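Long-range contacts in arginyl-tRNA synthetase, putative (Plasmodium falciparum, PDB 5JLD), which probably attaches L-arginine to tRNA(Arg) at the expense of ATP, releasing AMP and diphosphate, as a class I aminoacyl-tRNA synthetase: residues 117-121 against 167-171; 153-157 against 452-457; 288-294 against 362-368. All coordinates share one frame; numbering follows the deposited sequence.

Contact 1. Residues 117-121 against 167-171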
loop_
_atom_site.group_PDB
_atom_site.type_symbol
_atom_site.label_atom_id
_atom_site.label_comp_id
_atom_site.label_asym_id
_atom_site.label_seq_id
_atom_site.Cartn_x
_atom_site.Cartn_y
_atom_site.Cartn_z
ATOM N N ILE A 117 3.188 19.124 3.842
ATOM C CA ILE A 117 4.024 17.933 3.677
ATOM C C ILE A 117 3.904 17.365 2.259
ATOM O O ILE A 117 2.838 16.900 1.856
ATOM C CB ILE A 117 3.647 16.831 4.690
ATOM C CG1 ILE A 117 3.829 17.333 6.125
ATOM C CG2 ILE A 117 4.485 15.593 4.460
ATOM C CD1 ILE A 117 3.105 16.490 7.155
ATOM N N SER A 118 5.003 17.402 1.511
ATOM C CA SER A 118 4.993 17.037 0.096
ATOM C C SER A 118 6.257 16.277 -0.262
ATOM O O SER A 118 7.321 16.504 0.326
ATOM C CB SER A 118 4.883 18.278 -0.785
ATOM O OG SER A 118 4.025 19.233 -0.195
ATOM N N ILE A 119 6.143 15.378 -1.232
ATOM C CA ILE A 119 7.269 14.544 -1.622
ATOM C C ILE A 119 7.289 14.390 -3.130
ATOM O O ILE A 119 6.360 13.838 -3.720
ATOM C CB ILE A 119 7.207 13.138 -0.973
ATOM C CG1 ILE A 119 7.438 13.202 0.530
ATOM C CG2 ILE A 119 8.225 12.171 -1.619
ATOM C CD1 ILE A 119 7.260 11.810 1.210
ATOM N N ASN A 120 8.345 14.881 -3.757
ATOM C CA ASN A 120 8.505 14.671 -5.174
ATOM C C ASN A 120 9.037 13.281 -5.457
ATOM O O ASN A 120 10.119 12.916 -4.995
ATOM C CB ASN A 120 9.444 15.706 -5.774
ATOM C CG ASN A 120 9.338 15.751 -7.278
ATOM O OD1 ASN A 120 9.679 14.780 -7.959
ATOM N ND2 ASN A 120 8.832 16.867 -7.807
ATOM N N ILE A 121 8.300 12.504 -6.239
ATOM C CA ILE A 121 8.707 11.128 -6.511
ATOM C C ILE A 121 10.097 11.009 -7.173
ATOM O O ILE A 121 10.798 10.003 -6.980
ATOM C CB ILE A 121 7.652 10.409 -7.384
ATOM C CG1 ILE A 121 7.906 8.889 -7.398
ATOM C CG2 ILE A 121 7.591 11.014 -8.803
ATOM C CD1 ILE A 121 6.703 8.063 -7.925
ATOM N N PHE A 167 -0.877 10.428 -3.319
ATOM C CA PHE A 167 -0.121 11.376 -2.506
ATOM C C PHE A 167 1.106 11.870 -3.276
ATOM O O PHE A 167 1.378 13.068 -3.320
ATOM C CB PHE A 167 0.306 10.745 -1.193
ATOM C CG PHE A 167 1.327 11.546 -0.447
ATOM C CD1 PHE A 167 0.982 12.755 0.127
ATOM C CD2 PHE A 167 2.622 11.077 -0.294
ATOM C CE1 PHE A 167 1.928 13.509 0.826
ATOM C CE2 PHE A 167 3.564 11.817 0.405
ATOM C CZ PHE A 167 3.216 13.034 0.963
ATOM N N LEU A 168 1.805 10.937 -3.915
ATOM C CA LEU A 168 2.937 11.251 -4.795
ATOM C C LEU A 168 2.510 11.846 -6.155
ATOM O O LEU A 168 3.325 11.965 -7.067
ATOM C CB LEU A 168 3.787 9.976 -5.009
ATOM C CG LEU A 168 4.411 9.461 -3.702
ATOM C CD1 LEU A 168 5.118 8.116 -3.836
ATOM C CD2 LEU A 168 5.373 10.522 -3.168
ATOM N N LYS A 169 1.236 12.213 -6.284
ATOM C CA LYS A 169 0.710 12.877 -7.488
ATOM C C LYS A 169 0.908 12.038 -8.755
ATOM O O LYS A 169 1.142 12.567 -9.842
ATOM C CB LYS A 169 1.358 14.258 -7.665
ATOM C CG LYS A 169 1.209 15.158 -6.445
ATOM C CD LYS A 169 1.575 16.602 -6.750
ATOM C CE LYS A 169 1.585 17.448 -5.480
ATOM N NZ LYS A 169 0.222 17.572 -4.887
ATOM N N ILE A 170 0.830 10.725 -8.601
ATOM C CA ILE A 170 0.966 9.831 -9.731
ATOM C C ILE A 170 -0.407 9.573 -10.353
ATOM O O ILE A 170 -1.404 9.452 -9.638
ATOM C CB ILE A 170 1.626 8.510 -9.309
ATOM C CG1 ILE A 170 3.009 8.791 -8.705
ATOM C CG2 ILE A 170 1.736 7.567 -10.473
ATOM C CD1 ILE A 170 3.945 9.515 -9.678
ATOM N N ASN A 171 -0.457 9.535 -11.682
ATOM C CA ASN A 171 -1.661 9.116 -12.399
ATOM C C ASN A 171 -1.944 7.641 -12.077
ATOM O O ASN A 171 -1.234 6.732 -12.520
ATOM C CB ASN A 171 -1.503 9.336 -13.915
ATOM C CG ASN A 171 -2.780 8.994 -14.697
ATOM O OD1 ASN A 171 -3.895 9.315 -14.267
ATOM N ND2 ASN A 171 -2.614 8.335 -15.847
HETATM O O HOH W 1 3.320 15.059 -2.244
HETATM O O HOH W 2 5.534 13.345 -6.594
#
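With CG placed opposite its own backbone N (chi1 167°), Phe167 swings its ring out to Ile119, whose CG1 lies beside the N instead (chi1 -69°) and carries CD1 to meet it. The site is the end of helix 149-167 in the Rossmann-type catalytic domain, where a Schellman motif turns the chain toward parallel strand 171-176. Lys169 is its C-prime residue, with positive phi; its backbone N and that of Ile170 bond back to carbonyls of the last helical turn, while its charged chain stays at the exposed side. The Ile119 and Phe167 side chains cross at about a right angle, Ile119 CD1 lying in the ring plane 3.8 Å from Phe167 CE2. The same ring's CE1 comes 3.7 Å from Ile117 O, also at the edge, where the slightly positive C-H rim suits a carbonyl oxygen. Leu168, just past the helix, fills the next position: its CD2 packs 3.6 Å from Ile119 CG2. Farther along, the Ile121 and Ile170 side chains cross at about a right angle and meet through their ends, CD1 to CD1 at 3.6 Å. Helices 522-532 and 564-584, of the anticodon-binding domain, border this apolar patch: Phe526 meets the Phe167 ring, and Leu580 touches both Ile117 and Phe167. No direct hydrogen bond joins 117-121 to 167-171, and two waters bridge the backbones. One accepts from Ile119 N and donates to Phe167 O. The other takes the N-H of Ile121 and donates to Ile119 O and, at 2.6 Å, to Leu168 O.

Contact 2. Residues 153-157 against 452-457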
loop_
_atom_site.group_PDB
_atom_site.type_symbol
_atom_site.label_atom_id
_atom_site.label_comp_id
_atom_site.label_asym_id
_atom_site.label_seq_id
_atom_site.Cartn_x
_atom_site.Cartn_y
_atom_site.Cartn_z
ATOM N N ARG A 153 -9.269 -7.907 2.542
ATOM C CA ARG A 153 -7.845 -7.629 2.691
ATOM C C ARG A 153 -7.254 -7.034 1.412
ATOM O O ARG A 153 -6.527 -6.041 1.458
ATOM C CB ARG A 153 -7.090 -8.899 3.066
ATOM C CG ARG A 153 -5.610 -8.645 3.342
ATOM C CD ARG A 153 -4.994 -9.762 4.185
ATOM N NE ARG A 153 -3.817 -9.294 4.904
ATOM C CZ ARG A 153 -2.984 -10.083 5.572
ATOM N NH1 ARG A 153 -3.193 -11.393 5.597
ATOM N NH2 ARG A 153 -1.937 -9.557 6.209
ATOM N N SER A 154 -7.585 -7.640 0.269
ATOM C CA SER A 154 -7.084 -7.143 -1.007
ATOM C C SER A 154 -7.548 -5.710 -1.245
ATOM O O SER A 154 -6.813 -4.871 -1.789
ATOM C CB SER A 154 -7.550 -8.046 -2.159
ATOM O OG SER A 154 -7.126 -7.515 -3.397
ATOM N N THR A 155 -8.779 -5.444 -0.826
ATOM C CA THR A 155 -9.416 -4.150 -1.021
ATOM C C THR A 155 -8.674 -3.090 -0.208
ATOM O O THR A 155 -8.303 -2.030 -0.739
ATOM C CB THR A 155 -10.912 -4.216 -0.625
ATOM O OG1 THR A 155 -11.560 -5.218 -1.415
ATOM C CG2 THR A 155 -11.626 -2.884 -0.836
ATOM N N ILE A 156 -8.412 -3.416 1.061
ATOM C CA ILE A 156 -7.717 -2.531 2.011
ATOM C C ILE A 156 -6.263 -2.221 1.621
ATOM O O ILE A 156 -5.824 -1.034 1.556
ATOM C CB ILE A 156 -7.758 -3.158 3.416
ATOM C CG1 ILE A 156 -9.216 -3.238 3.884
ATOM C CG2 ILE A 156 -6.910 -2.360 4.396
ATOM C CD1 ILE A 156 -9.449 -4.073 5.128
ATOM N N ILE A 157 -5.516 -3.286 1.346
ATOM C CA ILE A 157 -4.135 -3.133 0.877
ATOM C C ILE A 157 -4.065 -2.304 -0.417
ATOM O O ILE A 157 -3.322 -1.297 -0.510
ATOM C CB ILE A 157 -3.492 -4.511 0.642
ATOM C CG1 ILE A 157 -3.356 -5.274 1.976
ATOM C CG2 ILE A 157 -2.171 -4.357 -0.082
ATOM C CD1 ILE A 157 -2.707 -6.641 1.832
ATOM N N ASP A 452 -5.312 -4.701 9.968
ATOM C CA ASP A 452 -4.816 -5.489 8.848
ATOM C C ASP A 452 -3.470 -4.960 8.323
ATOM O O ASP A 452 -2.518 -5.720 8.160
ATOM C CB ASP A 452 -5.833 -5.531 7.709
ATOM C CG ASP A 452 -5.489 -6.590 6.678
ATOM O OD1 ASP A 452 -4.462 -6.406 5.968
ATOM O OD2 ASP A 452 -6.240 -7.606 6.592
ATOM N N LEU A 453 -3.391 -3.665 8.046
ATOM C CA LEU A 453 -2.208 -3.133 7.370
ATOM C C LEU A 453 -0.955 -3.156 8.249
ATOM O O LEU A 453 0.147 -3.117 7.723
ATOM C CB LEU A 453 -2.465 -1.706 6.861
ATOM C CG LEU A 453 -3.523 -1.612 5.744
ATOM C CD1 LEU A 453 -3.623 -0.193 5.185
ATOM C CD2 LEU A 453 -3.227 -2.613 4.620
ATOM N N LYS A 454 -1.108 -3.249 9.572
ATOM C CA LYS A 454 0.069 -3.295 10.443
ATOM C C LYS A 454 0.774 -4.655 10.346
ATOM O O LYS A 454 1.952 -4.767 10.656
ATOM C CB LYS A 454 -0.304 -2.991 11.895
ATOM C CG LYS A 454 -0.978 -4.150 12.623
ATOM C CD LYS A 454 -1.020 -3.900 14.113
ATOM C CE LYS A 454 -1.525 -5.117 14.870
ATOM N NZ LYS A 454 -1.340 -4.948 16.332
ATOM N N GLN A 455 0.050 -5.683 9.910
ATOM C CA GLN A 455 0.632 -7.012 9.705
ATOM C C GLN A 455 1.485 -7.020 8.445
ATOM O O GLN A 455 1.124 -6.373 7.461
ATOM C CB GLN A 455 -0.460 -8.085 9.565
ATOM C CG GLN A 455 -1.740 -7.845 10.361
ATOM C CD GLN A 455 -1.603 -8.222 11.826
ATOM O OE1 GLN A 455 -0.682 -8.946 12.205
ATOM N NE2 GLN A 455 -2.527 -7.743 12.657
ATOM N N HIS A 456 2.595 -7.752 8.457
ATOM C CA HIS A 456 3.265 -8.074 7.201
ATOM C C HIS A 456 2.199 -8.699 6.280
ATOM O O HIS A 456 1.473 -9.606 6.697
ATOM C CB HIS A 456 4.437 -9.036 7.422
ATOM C CG HIS A 456 5.350 -9.182 6.239
ATOM N ND1 HIS A 456 4.926 -9.685 5.022
ATOM C CD2 HIS A 456 6.672 -8.925 6.100
ATOM C CE1 HIS A 456 5.946 -9.713 4.183
ATOM N NE2 HIS A 456 7.019 -9.262 4.812
ATOM N N ARG A 457 2.084 -8.195 5.053
ATOM C CA ARG A 457 0.986 -8.601 4.169
ATOM C C ARG A 457 1.044 -10.107 3.927
ATOM O O ARG A 457 0.013 -10.774 3.869
ATOM C CB ARG A 457 1.038 -7.824 2.837
ATOM C CG ARG A 457 2.403 -7.883 2.163
ATOM C CD ARG A 457 2.402 -7.298 0.767
ATOM N NE ARG A 457 3.250 -8.078 -0.137
ATOM C CZ ARG A 457 4.257 -7.574 -0.841
ATOM N NH1 ARG A 457 4.530 -6.284 -0.771
ATOM N NH2 ARG A 457 4.975 -8.360 -1.635
HETATM O O HOH W 3 -1.330 -6.989 5.612
#
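Arg153 reaches Asp452 with an extended chain, CG to NE, and meets the carboxylate crosswise: the guanidinium and carboxylate planes stand 79° apart. A single hydrogen bond carries the salt bridge, from Arg153 NE to Asp452 OD1 (3.1 Å, 136° at the hydrogen), arriving on the syn side of OD1. The aliphatic part of the arginine rests against the other oxygen, with its CG 3.5 Å from Asp452 OD2, an atom that also bonds Tyr461 OH. Alongside lies the tight apolar part, in which Leu453 CD2 sits 3.7 Å from Ile156 CG2 and 3.8 Å from Ile157 CG1. These branched chains fill the space between helix 149-167, which begins within the HIGH signature of class I synthetases, and the end of helix 436-453. Packing is looser toward the partly exposed turn 455-457: Ile157 CD1 and Arg457 CB are 4.1 Å apart, and Arg153 NH2 meets a water at 2.7 Å that can also donate to Asp452 O. Arg457 O lies over one face of the Arg153 guanidinium without bonding it, and Arg457's own charged end turns away to Asn532 O. Gripped through NE, NH1 and NH2, the guanidinium is fixed in rotation, and each charge probably offsets part of the cost of burying the other, helped by the bonds of Arg153 NH1 to Ser459 O, of Asp452 OD2 to Tyr461 OH, and to water.

Contact 3. Residues 288-294 against 362-368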
loop_
_atom_site.group_PDB
_atom_site.type_symbol
_atom_site.label_atom_id
_atom_site.label_comp_id
_atom_site.label_asym_id
_atom_site.label_seq_id
_atom_site.Cartn_x
_atom_site.Cartn_y
_atom_site.Cartn_z
ATOM N N LEU A 288 -1.684 -12.186 -31.739
ATOM C CA LEU A 288 -0.382 -11.547 -31.549
ATOM C C LEU A 288 0.603 -12.591 -31.048
ATOM O O LEU A 288 1.692 -12.754 -31.617
ATOM C CB LEU A 288 -0.475 -10.360 -30.581
ATOM C CG LEU A 288 -1.097 -9.121 -31.258
ATOM C CD1 LEU A 288 -1.300 -7.999 -30.251
ATOM C CD2 LEU A 288 -0.256 -8.630 -32.444
ATOM N N LEU A 289 0.182 -13.354 -30.038
ATOM C CA LEU A 289 1.075 -14.331 -29.443
ATOM C C LEU A 289 1.451 -15.390 -30.466
ATOM O O LEU A 289 2.605 -15.810 -30.522
ATOM C CB LEU A 289 0.439 -14.958 -28.213
ATOM C CG LEU A 289 0.484 -13.964 -27.051
ATOM C CD1 LEU A 289 -0.375 -14.437 -25.901
ATOM C CD2 LEU A 289 1.939 -13.740 -26.606
ATOM N N LYS A 290 0.508 -15.750 -31.338
ATOM C CA LYS A 290 0.804 -16.811 -32.289
ATOM C C LYS A 290 1.873 -16.288 -33.238
ATOM O O LYS A 290 2.773 -17.028 -33.639
ATOM C CB LYS A 290 -0.455 -17.263 -33.044
ATOM C CG LYS A 290 -1.472 -17.975 -32.153
ATOM C CD LYS A 290 -2.744 -18.386 -32.912
ATOM C CE LYS A 290 -3.777 -19.024 -31.970
ATOM N NZ LYS A 290 -4.939 -19.649 -32.685
ATOM N N GLU A 291 1.803 -14.994 -33.548
ATOM C CA GLU A 291 2.738 -14.435 -34.509
ATOM C C GLU A 291 4.106 -14.235 -33.848
ATOM O O GLU A 291 5.105 -14.077 -34.549
ATOM C CB GLU A 291 2.207 -13.118 -35.095
ATOM N N SER A 292 4.157 -14.267 -32.512
ATOM C CA SER A 292 5.431 -14.054 -31.809
ATOM C C SER A 292 6.252 -15.342 -31.683
ATOM O O SER A 292 7.442 -15.303 -31.342
ATOM C CB SER A 292 5.189 -13.480 -30.420
ATOM O OG SER A 292 4.502 -14.428 -29.623
ATOM N N LYS A 293 5.597 -16.474 -31.941
ATOM C CA LYS A 293 6.219 -17.796 -31.878
ATOM C C LYS A 293 6.773 -18.141 -30.485
ATOM O O LYS A 293 7.796 -18.824 -30.363
ATOM C CB LYS A 293 7.323 -17.901 -32.937
ATOM C CG LYS A 293 6.779 -17.884 -34.365
ATOM C CD LYS A 293 7.771 -17.267 -35.342
ATOM C CE LYS A 293 7.159 -17.104 -36.735
ATOM N NZ LYS A 293 8.046 -16.313 -37.637
ATOM N N LEU A 294 6.081 -17.690 -29.439
ATOM C CA LEU A 294 6.482 -17.992 -28.064
ATOM C C LEU A 294 5.642 -19.124 -27.470
ATOM O O LEU A 294 5.900 -19.577 -26.358
ATOM C CB LEU A 294 6.366 -16.748 -27.179
ATOM C CG LEU A 294 7.250 -15.571 -27.563
ATOM C CD1 LEU A 294 6.846 -14.312 -26.787
ATOM C CD2 LEU A 294 8.706 -15.923 -27.315
ATOM N N LEU A 362 6.131 -14.081 -19.507
ATOM C CA LEU A 362 5.680 -14.122 -20.911
ATOM C C LEU A 362 5.668 -12.716 -21.503
ATOM O O LEU A 362 6.140 -12.486 -22.630
ATOM C CB LEU A 362 4.292 -14.756 -21.037
ATOM C CG LEU A 362 3.583 -14.581 -22.392
ATOM C CD1 LEU A 362 4.370 -15.226 -23.547
ATOM C CD2 LEU A 362 2.146 -15.122 -22.329
ATOM N N ILE A 363 5.167 -11.767 -20.719
ATOM C CA ILE A 363 4.907 -10.424 -21.231
ATOM C C ILE A 363 6.237 -9.707 -21.525
ATOM O O ILE A 363 6.344 -8.875 -22.435
ATOM C CB ILE A 363 4.045 -9.612 -20.226
ATOM C CG1 ILE A 363 2.565 -9.580 -20.651
ATOM C CG2 ILE A 363 4.568 -8.196 -20.076
ATOM C CD1 ILE A 363 1.918 -10.943 -20.921
ATOM N N LYS A 364 7.257 -10.062 -20.754
ATOM C CA LYS A 364 8.577 -9.484 -20.917
ATOM C C LYS A 364 9.221 -9.970 -22.224
ATOM O O LYS A 364 10.135 -9.336 -22.747
ATOM C CB LYS A 364 9.433 -9.845 -19.700
ATOM C CG LYS A 364 9.805 -8.677 -18.793
ATOM C CD LYS A 364 8.832 -7.508 -18.844
ATOM C CE LYS A 364 9.303 -6.405 -17.898
ATOM N NZ LYS A 364 8.768 -5.026 -18.153
ATOM N N LYS A 365 8.725 -11.087 -22.761
ATOM C CA LYS A 365 9.260 -11.618 -24.010
ATOM C C LYS A 365 8.550 -11.013 -25.225
ATOM O O LYS A 365 8.974 -11.232 -26.355
ATOM C CB LYS A 365 9.147 -13.149 -24.045
ATOM C CG LYS A 365 10.133 -13.872 -23.127
ATOM C CD LYS A 365 10.062 -15.389 -23.267
ATOM C CE LYS A 365 10.951 -16.057 -22.211
ATOM N NZ LYS A 365 10.809 -17.549 -22.194
ATOM N N THR A 366 7.476 -10.257 -24.997
ATOM C CA THR A 366 6.777 -9.582 -26.099
ATOM C C THR A 366 7.345 -8.185 -26.341
ATOM O O THR A 366 8.252 -7.746 -25.638
ATOM C CB THR A 366 5.268 -9.438 -25.825
ATOM O OG1 THR A 366 5.045 -8.352 -24.908
ATOM C CG2 THR A 366 4.699 -10.731 -25.249
ATOM N N ASN A 367 6.799 -7.486 -27.328
ATOM C CA ASN A 367 7.145 -6.086 -27.563
ATOM C C ASN A 367 6.070 -5.140 -27.003
ATOM O O ASN A 367 5.971 -3.993 -27.402
ATOM C CB ASN A 367 7.339 -5.833 -29.061
ATOM C CG ASN A 367 6.107 -6.255 -29.905
ATOM O OD1 ASN A 367 5.351 -7.159 -29.524
ATOM N ND2 ASN A 367 5.929 -5.615 -31.061
ATOM N N TRP A 368 5.268 -5.621 -26.063
ATOM C CA TRP A 368 4.092 -4.870 -25.638
ATOM C C TRP A 368 4.434 -3.724 -24.695
ATOM O O TRP A 368 4.992 -3.939 -23.614
ATOM C CB TRP A 368 3.084 -5.799 -24.969
ATOM C CG TRP A 368 2.582 -6.874 -25.873
ATOM C CD1 TRP A 368 2.760 -6.962 -27.231
ATOM C CD2 TRP A 368 1.812 -8.014 -25.495
ATOM N NE1 TRP A 368 2.137 -8.091 -27.720
ATOM C CE2 TRP A 368 1.548 -8.753 -26.675
ATOM C CE3 TRP A 368 1.316 -8.488 -24.275
ATOM C CZ2 TRP A 368 0.813 -9.940 -26.665
ATOM C CZ3 TRP A 368 0.577 -9.673 -24.277
ATOM C CH2 TRP A 368 0.340 -10.379 -25.460
#
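Leu289 and Trp368 cross at about a right angle, the leucine directing its branched end at the six-membered part of the indole: Leu289 CD2 lies 3.9 Å from Trp368 CH2 and Leu289 CG is as near. The approach is oblique to the ring. Leu288, one residue earlier on the helix, adds its CB 4.1 Å from Trp368 CZ2, so the far end of the indole is touched by two successive leucines. A broad, flat side chain suits this place because it spans neighbouring positions of a helix. Helix 282-292 lies in the stretch between strands 271-272 and 343-349 of the parallel sheet, whereas helix 353-364 is the helix of the beta-alpha-beta crossover from strand 343-349 to 374-380; the contact joins the ends of both. After the crossover helix, Thr366 forms an ST turn: its OG1 accepts from Trp368 N at 3.0 Å and donates to Ile363 O at 2.8 Å. Those two bonds tie the backbone that carries the ring to the helix end, and they set the hydroxyl over one face of the indole, offset toward the rim. Just past helix 282-292, Lys293 has positive phi, turns the chain and brings Leu294 round to the other helix. Leu294 crosses Lys365 obliquely, CD1 of Leu294 3.8 Å from CB of Lys365, whose long chain extends outward until NZ bonds Tyr304 OH. A chi1 of 167° sets Leu362 CG across from its backbone N and sends CD1 between the two leucines, 4.2 Å from both Leu289 CD2 and Leu294 CD1.

Overall arrangement
Contacts 1 and 2 share helix 149-167: contact 2 uses its buried early turns and contact 1 its far end, with nearest atoms about 12 Å apart. Contact 2 is the most buried and lies closest to the chain centre; there alone a salt bridge joins the segments. Contact 1, partly buried beside helices of the anticodon-binding domain, relies on apolar side chains and bridging waters. Contact 3 stands about 34 Å from each of the others, centre to centre, well out from the middle of the molecule, and joins two other helix ends by leucines and an indole, with no hydrogen bond between the two segments.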